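PDB 4GF2: erythrocyte binding antigen 140 from Plasmodium falciparum, which probably binds sialylated glycophorin C on the erythrocyte surface through its paired Duffy binding domains when the parasite invades the red cell. Local coordinates for residues 316-321 / 379-384; 374-379 / 393-398; 15-20 / 72-77. The protein carries 3 engineered substitutions. One frame throughout, in Å; residues are numbered along the deposited sequence.

Contact 3 comes first along the chain and belongs to the first Duffy binding domain. Contacts 1 and 2 belong to the second, about 63 and 61 Å from it between centres and on the opposite side of the chain's centre. Contacts 1 and 2 lie about 9 Å apart between centres, share Leu379 and helix 361-382, and alternate along the chain: one side of that helix receives the loop 316-321, another receives helix 388-407. Contact 3 resembles contact 1 in its plan. In each domain the residues following a disulfide cysteine lie on the end of a long helix, and a loop lysine (Lys17 or Lys319) reaches a helix glutamate (Glu70 or Glu375), consistent with the repeated domain architecture.

Contact 1 (316-321 / 379-384); sequences CNYKSN and LKYKYK
Two tyrosines and two lysines carry the packing of loop 316-321 against the last turn of helix 361-382. Tyr318 has CG anti to its carbonyl carbon (chi1 -67°), which swings the ring out alongside the helix, whereas Tyr381 has CG anti to its backbone N and reaches back to meet it. Tyr318 CE1 lies over one face of the Tyr381 ring, nearer its rim than its centre, and Tyr318 CD1 is 3.6 Å from Tyr381 CD2. The ring planes are inclined at 54° and their centroids are 5.0 Å apart, an oblique aromatic pair. Ile306 touches both tyrosines.

Lys319 and Lys382 cross obliquely through their aliphatic parts, Lys319 CB lying 4.2 Å from Lys382 CG. Lys319 is bent at chi2 and then runs extended, which carries its ammonium back along the helix, toward its N-terminal side, to the carbonyl of Thr347 and a salt bridge with Glu375. Along the way its CE comes within 4.4 Å of Leu379 CD2. This is the second Duffy binding domain of the chain, in which the loop follows helix 308-314 and is tied down at its start by the Cys316-Cys349 disulfide. Lys382 goes the other way: with CG anti to the backbone N and bends at chi2 and chi4, it curls beside the loop, and its NZ makes a weak hydrogen bond of 3.3 Å to Ser320 O. The same lysine lays CG over one face of the neighbouring Tyr383 ring, 3.5 Å above its plane. Tyr383 is the residue at which the chain departs from helical angles, and its N still bonds to Leu379 O at 2.9 Å.

Contact 2 (374-379 / 393-398); sequences YEAQLL and SIIQNS
Glu375 and Ser398 meet tip to tip across two roughly antiparallel helices, while Leu379 inserts between Ile394 and Ile395 a turn further on. Glu375 leaves the helix with CG anti to the backbone N and bends at chi2 (64°), so that its carboxylate lies across from the serine. Ser398 OG donates at 2.8 Å to Glu375 OE2, which accepts through its anti lone pair, the one directed away from OE1. That other oxygen, OE1, serves Lys319 and the backbone N of Cys349, and Ser398 OG also pairs with Arg344 NH1. The buried carboxylate is thus held through both of its oxygens, and the nearby lysine would probably favour its charged form.

Helices 361-382 and 388-407 form a helical hairpin within the second Duffy binding domain; locally their axes approach to 10.1 Å at an angle of 147°. Between them Ile395, with both chi1 and chi2 near -65°, turns its CD1 inward to rest 3.9 Å from Ala376 CA, close to the small alanine. The same methyl lies 3.9 Å from Leu379 CD1. Leu379 crosses Ile394 obliquely, its CD2 4.0 Å from Ile394 CG2, while its CD1 also comes to 3.6 Å from Ser398 OG. Ile395 also packs against Trp454 and Met457 of helix 435-457.

Contact 3 (15-20 / 72-77); sequences GIKRKS and KLLYNK
Among the flat groups, the ring of Tyr75 receives the amide oxygen OD1 of its neighbour Asn76 at its edge, in the ring plane, and meets His158 with the planes at about 40°. The flat group that matters across the contact is the carbonyl of Lys77: Lys19 NZ donates to Lys77 O at 2.7 Å from above the carbonyl plane, 36° out of it. Bends at chi3 and chi4 curl Lys19 onto this oxygen near the end of helix 56-78.

Lys77 runs the other way, fully extended beyond CG, and lays its CE 3.4 Å from Arg18 O. Its ammonium pairs with Glu89 and reaches Ser20 O through a water. This is the first Duffy binding domain, where the loop leaves helix 4-14 next to the Cys14-Cys44 disulfide. Gly15 makes the exit with a positive phi of 88°, a conformation in which a CB would press on the preceding carbonyl, and its O lies 3.5 Å from Leu73 CD1. Lys17 crosses Leu73 at about a right angle, its CE 3.5 Å from Leu73 CB, with its CD also 4.0 Å from Leu74 CD2. Only at chi4 does this chain bend, directing NZ to Glu70. A second water, accepting from Lys17 N and donating to Leu73 O, bridges the two backbones.

Contact 1 (316-321 / 379-384)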
loop_
_atom_site.group_PDB
_atom_site.type_symbol
_atom_site.label_atom_id
_atom_site.label_comp_id
_atom_site.label_asym_id
_atom_site.label_seq_id
_atom_site.Cartn_x
_atom_site.Cartn_y
_atom_site.Cartn_z
ATOM N N CYS A 316 -6.454 -15.065 13.643
ATOM C CA CYS A 316 -6.456 -14.939 15.095
ATOM C C CYS A 316 -7.785 -15.395 15.690
ATOM O O CYS A 316 -8.759 -15.604 14.973
ATOM C CB CYS A 316 -6.170 -13.496 15.501
ATOM S SG CYS A 316 -4.526 -12.929 15.047
ATOM N N ASN A 317 -7.820 -15.540 17.009
ATOM C CA ASN A 317 -9.023 -15.985 17.694
ATOM C C ASN A 317 -9.158 -15.274 19.035
ATOM O O ASN A 317 -8.223 -14.618 19.493
ATOM C CB ASN A 317 -8.978 -17.500 17.897
ATOM C CG ASN A 317 -10.338 -18.087 18.231
ATOM O OD1 ASN A 317 -11.361 -17.672 17.685
ATOM N ND2 ASN A 317 -10.354 -19.058 19.135
ATOM N N TYR A 318 -10.331 -15.399 19.653
ATOM C CA TYR A 318 -10.579 -14.828 20.973
ATOM C C TYR A 318 -9.534 -15.300 21.976
ATOM O O TYR A 318 -9.047 -16.425 21.888
ATOM C CB TYR A 318 -11.970 -15.226 21.469
ATOM C CG TYR A 318 -13.114 -14.633 20.676
ATOM C CD1 TYR A 318 -13.590 -13.358 20.954
ATOM C CD2 TYR A 318 -13.730 -15.352 19.660
ATOM C CE1 TYR A 318 -14.641 -12.812 20.237
ATOM C CE2 TYR A 318 -14.782 -14.815 18.938
ATOM C CZ TYR A 318 -15.233 -13.546 19.231
ATOM O OH TYR A 318 -16.278 -13.007 18.516
ATOM N N LYS A 319 -9.191 -14.436 22.928
ATOM C CA LYS A 319 -8.332 -14.836 24.035
ATOM C C LYS A 319 -9.108 -15.851 24.857
ATOM O O LYS A 319 -10.241 -15.589 25.257
ATOM C CB LYS A 319 -7.954 -13.637 24.912
ATOM C CG LYS A 319 -7.438 -12.425 24.149
ATOM C CD LYS A 319 -6.187 -12.737 23.361
ATOM C CE LYS A 319 -5.730 -11.520 22.573
ATOM N NZ LYS A 319 -4.469 -11.762 21.823
ATOM N N SER A 320 -8.514 -17.015 25.095
ATOM C CA SER A 320 -9.209 -18.085 25.803
ATOM C C SER A 320 -9.477 -17.701 27.251
ATOM O O SER A 320 -8.703 -16.963 27.863
ATOM C CB SER A 320 -8.399 -19.380 25.755
ATOM O OG SER A 320 -7.215 -19.261 26.522
ATOM N N ASN A 321 -10.583 -18.204 27.790
ATOM C CA ASN A 321 -10.946 -17.952 29.178
ATOM C C ASN A 321 -9.951 -18.605 30.129
ATOM O O ASN A 321 -9.759 -18.146 31.254
ATOM C CB ASN A 321 -12.359 -18.463 29.455
ATOM C CG ASN A 321 -13.391 -17.840 28.536
ATOM O OD1 ASN A 321 -13.192 -16.742 28.016
ATOM N ND2 ASN A 321 -14.502 -18.539 28.331
ATOM N N LEU A 379 -8.375 -7.875 23.059
ATOM C CA LEU A 379 -8.062 -7.433 24.410
ATOM C C LEU A 379 -9.273 -6.754 25.031
ATOM O O LEU A 379 -9.655 -7.059 26.159
ATOM C CB LEU A 379 -6.872 -6.473 24.400
ATOM C CG LEU A 379 -5.504 -7.107 24.134
ATOM C CD1 LEU A 379 -4.450 -6.028 23.986
ATOM C CD2 LEU A 379 -5.125 -8.076 25.243
ATOM N N LYS A 380 -9.877 -5.834 24.288
ATOM C CA LYS A 380 -11.055 -5.127 24.771
ATOM C C LYS A 380 -12.145 -6.117 25.154
ATOM O O LYS A 380 -12.830 -5.939 26.159
ATOM C CB LYS A 380 -11.579 -4.163 23.707
ATOM C CG LYS A 380 -12.878 -3.461 24.084
ATOM C CD LYS A 380 -12.748 -2.696 25.392
ATOM C CE LYS A 380 -14.025 -1.940 25.732
ATOM N NZ LYS A 380 -14.299 -0.837 24.770
ATOM N N TYR A 381 -12.297 -7.165 24.350
ATOM C CA TYR A 381 -13.329 -8.162 24.594
ATOM C C TYR A 381 -13.024 -8.978 25.847
ATOM O O TYR A 381 -13.926 -9.323 26.609
ATOM C CB TYR A 381 -13.470 -9.092 23.390
ATOM C CG TYR A 381 -14.544 -10.140 23.569
ATOM C CD1 TYR A 381 -15.884 -9.827 23.387
ATOM C CD2 TYR A 381 -14.218 -11.441 23.926
ATOM C CE1 TYR A 381 -16.870 -10.782 23.552
ATOM C CE2 TYR A 381 -15.196 -12.402 24.094
ATOM C CZ TYR A 381 -16.520 -12.068 23.907
ATOM O OH TYR A 381 -17.496 -13.023 24.073
ATOM N N LYS A 382 -11.747 -9.277 26.060
ATOM C CA LYS A 382 -11.336 -10.098 27.193
ATOM C C LYS A 382 -11.465 -9.332 28.500
ATOM O O LYS A 382 -11.884 -9.887 29.514
ATOM C CB LYS A 382 -9.892 -10.574 27.011
ATOM C CG LYS A 382 -9.372 -11.440 28.152
ATOM C CD LYS A 382 -10.200 -12.709 28.305
ATOM C CE LYS A 382 -9.752 -13.539 29.496
ATOM N NZ LYS A 382 -8.350 -14.017 29.356
ATOM N N TYR A 383 -11.117 -8.050 28.467
ATOM C CA TYR A 383 -11.043 -7.247 29.682
ATOM C C TYR A 383 -12.037 -6.087 29.695
ATOM O O TYR A 383 -11.782 -5.052 30.315
ATOM C CB TYR A 383 -9.622 -6.711 29.845
ATOM C CG TYR A 383 -8.573 -7.795 29.848
ATOM C CD1 TYR A 383 -8.327 -8.545 30.989
ATOM C CD2 TYR A 383 -7.831 -8.074 28.711
ATOM C CE1 TYR A 383 -7.373 -9.540 30.997
ATOM C CE2 TYR A 383 -6.874 -9.066 28.710
ATOM C CZ TYR A 383 -6.649 -9.796 29.856
ATOM O OH TYR A 383 -5.696 -10.784 29.858
ATOM N N LYS A 384 -13.175 -6.266 29.033
ATOM C CA LYS A 384 -14.169 -5.201 28.917
ATOM C C LYS A 384 -14.721 -4.760 30.274
ATOM O O LYS A 384 -15.264 -3.663 30.399
ATOM C CB LYS A 384 -15.318 -5.632 27.994
ATOM C CG LYS A 384 -16.095 -6.853 28.466
ATOM C CD LYS A 384 -17.013 -7.381 27.370
ATOM C CE LYS A 384 -17.908 -8.507 27.872
ATOM N NZ LYS A 384 -17.134 -9.677 28.377
#

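Contact 2 (374-379 / 393-398)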
loop_
_atom_site.group_PDB
_atom_site.type_symbol
_atom_site.label_atom_id
_atom_site.label_comp_id
_atom_site.label_asym_id
_atom_site.label_seq_id
_atom_site.Cartn_x
_atom_site.Cartn_y
_atom_site.Cartn_z
ATOM N N TYR A 374 -7.128 -6.156 15.567
ATOM C CA TYR A 374 -7.678 -7.355 16.189
ATOM C C TYR A 374 -7.128 -7.558 17.595
ATOM O O TYR A 374 -7.866 -7.929 18.503
ATOM C CB TYR A 374 -7.426 -8.587 15.318
ATOM C CG TYR A 374 -8.179 -8.527 14.011
ATOM C CD1 TYR A 374 -9.564 -8.460 13.994
ATOM C CD2 TYR A 374 -7.506 -8.522 12.795
ATOM C CE1 TYR A 374 -10.263 -8.395 12.804
ATOM C CE2 TYR A 374 -8.195 -8.451 11.599
ATOM C CZ TYR A 374 -9.573 -8.388 11.612
ATOM O OH TYR A 374 -10.260 -8.324 10.425
ATOM N N GLU A 375 -5.839 -7.306 17.784
ATOM C CA GLU A 375 -5.264 -7.402 19.117
ATOM C C GLU A 375 -6.038 -6.494 20.067
ATOM O O GLU A 375 -6.403 -6.900 21.168
ATOM C CB GLU A 375 -3.785 -7.019 19.106
ATOM C CG GLU A 375 -3.130 -7.017 20.482
ATOM C CD GLU A 375 -3.092 -8.392 21.123
ATOM O OE1 GLU A 375 -3.441 -9.383 20.445
ATOM O OE2 GLU A 375 -2.703 -8.487 22.308
ATOM N N ALA A 376 -6.307 -5.269 19.627
ATOM C CA ALA A 376 -7.022 -4.308 20.461
ATOM C C ALA A 376 -8.428 -4.804 20.760
ATOM O O ALA A 376 -8.860 -4.811 21.911
ATOM C CB ALA A 376 -7.072 -2.948 19.789
ATOM N N GLN A 377 -9.140 -5.224 19.720
ATOM C CA GLN A 377 -10.503 -5.707 19.889
ATOM C C GLN A 377 -10.538 -6.917 20.816
ATOM O O GLN A 377 -11.350 -6.977 21.735
ATOM C CB GLN A 377 -11.114 -6.080 18.540
ATOM C CG GLN A 377 -11.530 -4.901 17.683
ATOM C CD GLN A 377 -12.105 -5.348 16.353
ATOM O OE1 GLN A 377 -11.626 -6.312 15.757
ATOM N NE2 GLN A 377 -13.145 -4.660 15.889
ATOM N N LEU A 378 -9.656 -7.879 20.566
ATOM C CA LEU A 378 -9.603 -9.095 21.370
ATOM C C LEU A 378 -9.314 -8.787 22.829
ATOM O O LEU A 378 -9.923 -9.369 23.726
ATOM C CB LEU A 378 -8.544 -10.043 20.830
ATOM C CG LEU A 378 -8.866 -10.617 19.460
ATOM C CD1 LEU A 378 -7.689 -11.407 18.937
ATOM C CD2 LEU A 378 -10.098 -11.483 19.547
ATOM N N LEU A 379 -8.375 -7.875 23.059
ATOM C CA LEU A 379 -8.062 -7.433 24.410
ATOM C C LEU A 379 -9.273 -6.754 25.031
ATOM O O LEU A 379 -9.655 -7.059 26.159
ATOM C CB LEU A 379 -6.872 -6.473 24.400
ATOM C CG LEU A 379 -5.504 -7.107 24.134
ATOM C CD1 LEU A 379 -4.450 -6.028 23.986
ATOM C CD2 LEU A 379 -5.125 -8.076 25.243
ATOM N N SER A 393 -3.642 0.637 29.945
ATOM C CA SER A 393 -2.300 0.086 30.099
ATOM C C SER A 393 -2.148 -1.268 29.399
ATOM O O SER A 393 -1.082 -1.578 28.874
ATOM C CB SER A 393 -1.921 -0.018 31.580
ATOM O OG SER A 393 -2.873 -0.763 32.317
ATOM N N ILE A 394 -3.214 -2.061 29.378
ATOM C CA ILE A 394 -3.178 -3.363 28.717
ATOM C C ILE A 394 -3.008 -3.219 27.205
ATOM O O ILE A 394 -2.326 -4.026 26.571
ATOM C CB ILE A 394 -4.457 -4.172 28.996
ATOM C CG1 ILE A 394 -4.496 -4.603 30.461
ATOM C CG2 ILE A 394 -4.513 -5.396 28.100
ATOM C CD1 ILE A 394 -5.770 -5.319 30.856
ATOM N N ILE A 395 -3.642 -2.202 26.629
ATOM C CA ILE A 395 -3.530 -1.947 25.197
ATOM C C ILE A 395 -2.113 -1.498 24.872
ATOM O O ILE A 395 -1.547 -1.883 23.848
ATOM C CB ILE A 395 -4.529 -0.865 24.732
ATOM C CG1 ILE A 395 -5.965 -1.392 24.797
ATOM C CG2 ILE A 395 -4.211 -0.400 23.317
ATOM C CD1 ILE A 395 -6.246 -2.546 23.860
ATOM N N GLN A 396 -1.540 -0.686 25.754
ATOM C CA GLN A 396 -0.190 -0.178 25.552
ATOM C C GLN A 396 0.842 -1.294 25.655
ATOM O O GLN A 396 1.866 -1.255 24.975
ATOM C CB GLN A 396 0.132 0.929 26.557
ATOM C CG GLN A 396 -0.506 2.261 26.223
ATOM C CD GLN A 396 0.034 3.399 27.073
ATOM O OE1 GLN A 396 0.987 3.226 27.833
ATOM N NE2 GLN A 396 -0.575 4.571 26.945
ATOM N N ASN A 397 0.575 -2.284 26.505
ATOM C CA ASN A 397 1.465 -3.439 26.627
ATOM C C ASN A 397 1.671 -4.131 25.278
ATOM O O ASN A 397 2.808 -4.349 24.849
ATOM C CB ASN A 397 0.930 -4.444 27.653
ATOM C CG ASN A 397 1.108 -3.974 29.091
ATOM O OD1 ASN A 397 1.956 -3.129 29.385
ATOM N ND2 ASN A 397 0.315 -4.538 29.997
ATOM N N SER A 398 0.578 -4.467 24.603
ATOM C CA SER A 398 0.672 -5.150 23.315
ATOM C C SER A 398 1.178 -4.211 22.223
ATOM O O SER A 398 1.916 -4.619 21.329
ATOM C CB SER A 398 -0.677 -5.753 22.924
ATOM O OG SER A 398 -0.960 -6.885 23.730
#

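Contact 3 (15-20 / 72-77)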
loop_
_atom_site.group_PDB
_atom_site.type_symbol
_atom_site.label_atom_id
_atom_site.label_comp_id
_atom_site.label_asym_id
_atom_site.label_seq_id
_atom_site.Cartn_x
_atom_site.Cartn_y
_atom_site.Cartn_z
ATOM N N GLY A 15 10.489 0.387 -40.386
ATOM C CA GLY A 15 10.593 -0.736 -39.475
ATOM C C GLY A 15 9.273 -1.164 -38.864
ATOM O O GLY A 15 8.297 -0.419 -38.870
ATOM N N ILE A 16 9.252 -2.384 -38.337
ATOM C CA ILE A 16 8.078 -2.919 -37.661
ATOM C C ILE A 16 7.686 -2.013 -36.501
ATOM O O ILE A 16 8.543 -1.421 -35.849
ATOM C CB ILE A 16 8.337 -4.337 -37.115
ATOM C CG1 ILE A 16 8.889 -5.245 -38.214
ATOM C CG2 ILE A 16 7.059 -4.927 -36.533
ATOM C CD1 ILE A 16 10.330 -5.672 -37.987
ATOM N N LYS A 17 6.387 -1.912 -36.244
ATOM C CA LYS A 17 5.885 -1.066 -35.169
ATOM C C LYS A 17 5.632 -1.871 -33.902
ATOM O O LYS A 17 5.319 -3.061 -33.958
ATOM C CB LYS A 17 4.598 -0.369 -35.606
ATOM C CG LYS A 17 4.795 0.597 -36.763
ATOM C CD LYS A 17 3.490 1.233 -37.201
ATOM C CE LYS A 17 3.709 2.234 -38.324
ATOM N NZ LYS A 17 4.557 3.390 -37.918
ATOM N N ARG A 18 5.785 -1.219 -32.757
ATOM C CA ARG A 18 5.423 -1.830 -31.487
ATOM C C ARG A 18 3.906 -1.921 -31.431
ATOM O O ARG A 18 3.204 -1.003 -31.874
ATOM C CB ARG A 18 5.961 -1.001 -30.319
ATOM C CG ARG A 18 7.481 -0.939 -30.261
ATOM C CD ARG A 18 7.978 -0.098 -29.089
ATOM N NE ARG A 18 7.915 1.336 -29.370
ATOM C CZ ARG A 18 8.865 2.027 -29.996
ATOM N NH1 ARG A 18 9.970 1.430 -30.420
ATOM N NH2 ARG A 18 8.710 3.325 -30.201
ATOM N N LYS A 19 3.402 -3.032 -30.904
ATOM C CA LYS A 19 1.965 -3.295 -30.888
ATOM C C LYS A 19 1.250 -2.653 -29.697
ATOM O O LYS A 19 0.081 -2.281 -29.797
ATOM C CB LYS A 19 1.711 -4.799 -30.881
ATOM C CG LYS A 19 1.829 -5.455 -32.244
ATOM C CD LYS A 19 1.722 -6.970 -32.130
ATOM C CE LYS A 19 1.055 -7.589 -33.345
ATOM N NZ LYS A 19 -0.416 -7.328 -33.365
ATOM N N SER A 20 1.945 -2.537 -28.570
ATOM C CA SER A 20 1.356 -1.940 -27.378
ATOM C C SER A 20 1.019 -0.476 -27.624
ATOM O O SER A 20 1.729 0.218 -28.347
ATOM C CB SER A 20 2.312 -2.058 -26.195
ATOM O OG SER A 20 2.561 -3.416 -25.883
ATOM N N LYS A 72 0.418 0.001 -44.317
ATOM C CA LYS A 72 0.826 -1.403 -44.238
ATOM C C LYS A 72 1.280 -1.758 -42.831
ATOM O O LYS A 72 0.847 -2.757 -42.253
ATOM C CB LYS A 72 1.986 -1.701 -45.193
ATOM C CG LYS A 72 1.635 -1.721 -46.662
ATOM C CD LYS A 72 2.799 -2.266 -47.474
ATOM C CE LYS A 72 2.574 -2.112 -48.969
ATOM N NZ LYS A 72 3.708 -2.696 -49.744
ATOM N N LEU A 73 2.177 -0.939 -42.292
ATOM C CA LEU A 73 2.777 -1.226 -41.001
ATOM C C LEU A 73 1.724 -1.169 -39.899
ATOM O O LEU A 73 1.763 -1.953 -38.955
ATOM C CB LEU A 73 3.935 -0.264 -40.728
ATOM C CG LEU A 73 5.141 -0.461 -41.654
ATOM C CD1 LEU A 73 6.184 0.626 -41.450
ATOM C CD2 LEU A 73 5.769 -1.828 -41.439
ATOM N N LEU A 74 0.770 -0.256 -40.036
ATOM C CA LEU A 74 -0.341 -0.178 -39.097
ATOM C C LEU A 74 -1.213 -1.418 -39.207
ATOM O O LEU A 74 -1.729 -1.919 -38.207
ATOM C CB LEU A 74 -1.189 1.068 -39.358
ATOM C CG LEU A 74 -0.610 2.404 -38.892
ATOM C CD1 LEU A 74 -1.541 3.536 -39.288
ATOM C CD2 LEU A 74 -0.367 2.404 -37.384
ATOM N N TYR A 75 -1.377 -1.921 -40.423
ATOM C CA TYR A 75 -2.191 -3.109 -40.616
ATOM C C TYR A 75 -1.553 -4.296 -39.915
ATOM O O TYR A 75 -2.229 -5.046 -39.217
ATOM C CB TYR A 75 -2.397 -3.419 -42.099
ATOM C CG TYR A 75 -3.200 -4.680 -42.309
ATOM C CD1 TYR A 75 -4.587 -4.651 -42.304
ATOM C CD2 TYR A 75 -2.571 -5.906 -42.481
ATOM C CE1 TYR A 75 -5.325 -5.803 -42.477
ATOM C CE2 TYR A 75 -3.303 -7.064 -42.659
ATOM C CZ TYR A 75 -4.679 -7.006 -42.659
ATOM O OH TYR A 75 -5.414 -8.157 -42.835
ATOM N N ASN A 76 -0.248 -4.466 -40.095
ATOM C CA ASN A 76 0.466 -5.547 -39.423
ATOM C C ASN A 76 0.407 -5.383 -37.911
ATOM O O ASN A 76 0.308 -6.358 -37.167
ATOM C CB ASN A 76 1.922 -5.594 -39.878
ATOM C CG ASN A 76 2.061 -5.962 -41.337
ATOM O OD1 ASN A 76 1.125 -6.472 -41.954
ATOM N ND2 ASN A 76 3.240 -5.717 -41.899
ATOM N N LYS A 77 0.467 -4.137 -37.463
ATOM C CA LYS A 77 0.398 -3.833 -36.043
ATOM C C LYS A 77 -0.932 -4.285 -35.458
ATOM O O LYS A 77 -0.976 -4.910 -34.401
ATOM C CB LYS A 77 0.565 -2.332 -35.825
ATOM C CG LYS A 77 0.465 -1.895 -34.374
ATOM C CD LYS A 77 0.439 -0.379 -34.274
ATOM C CE LYS A 77 0.160 0.093 -32.863
ATOM N NZ LYS A 77 -0.113 1.554 -32.831
HETATM O O HOH W 1 4.325 -3.194 -38.060
HETATM O O HOH W 2 1.630 2.090 -30.574
#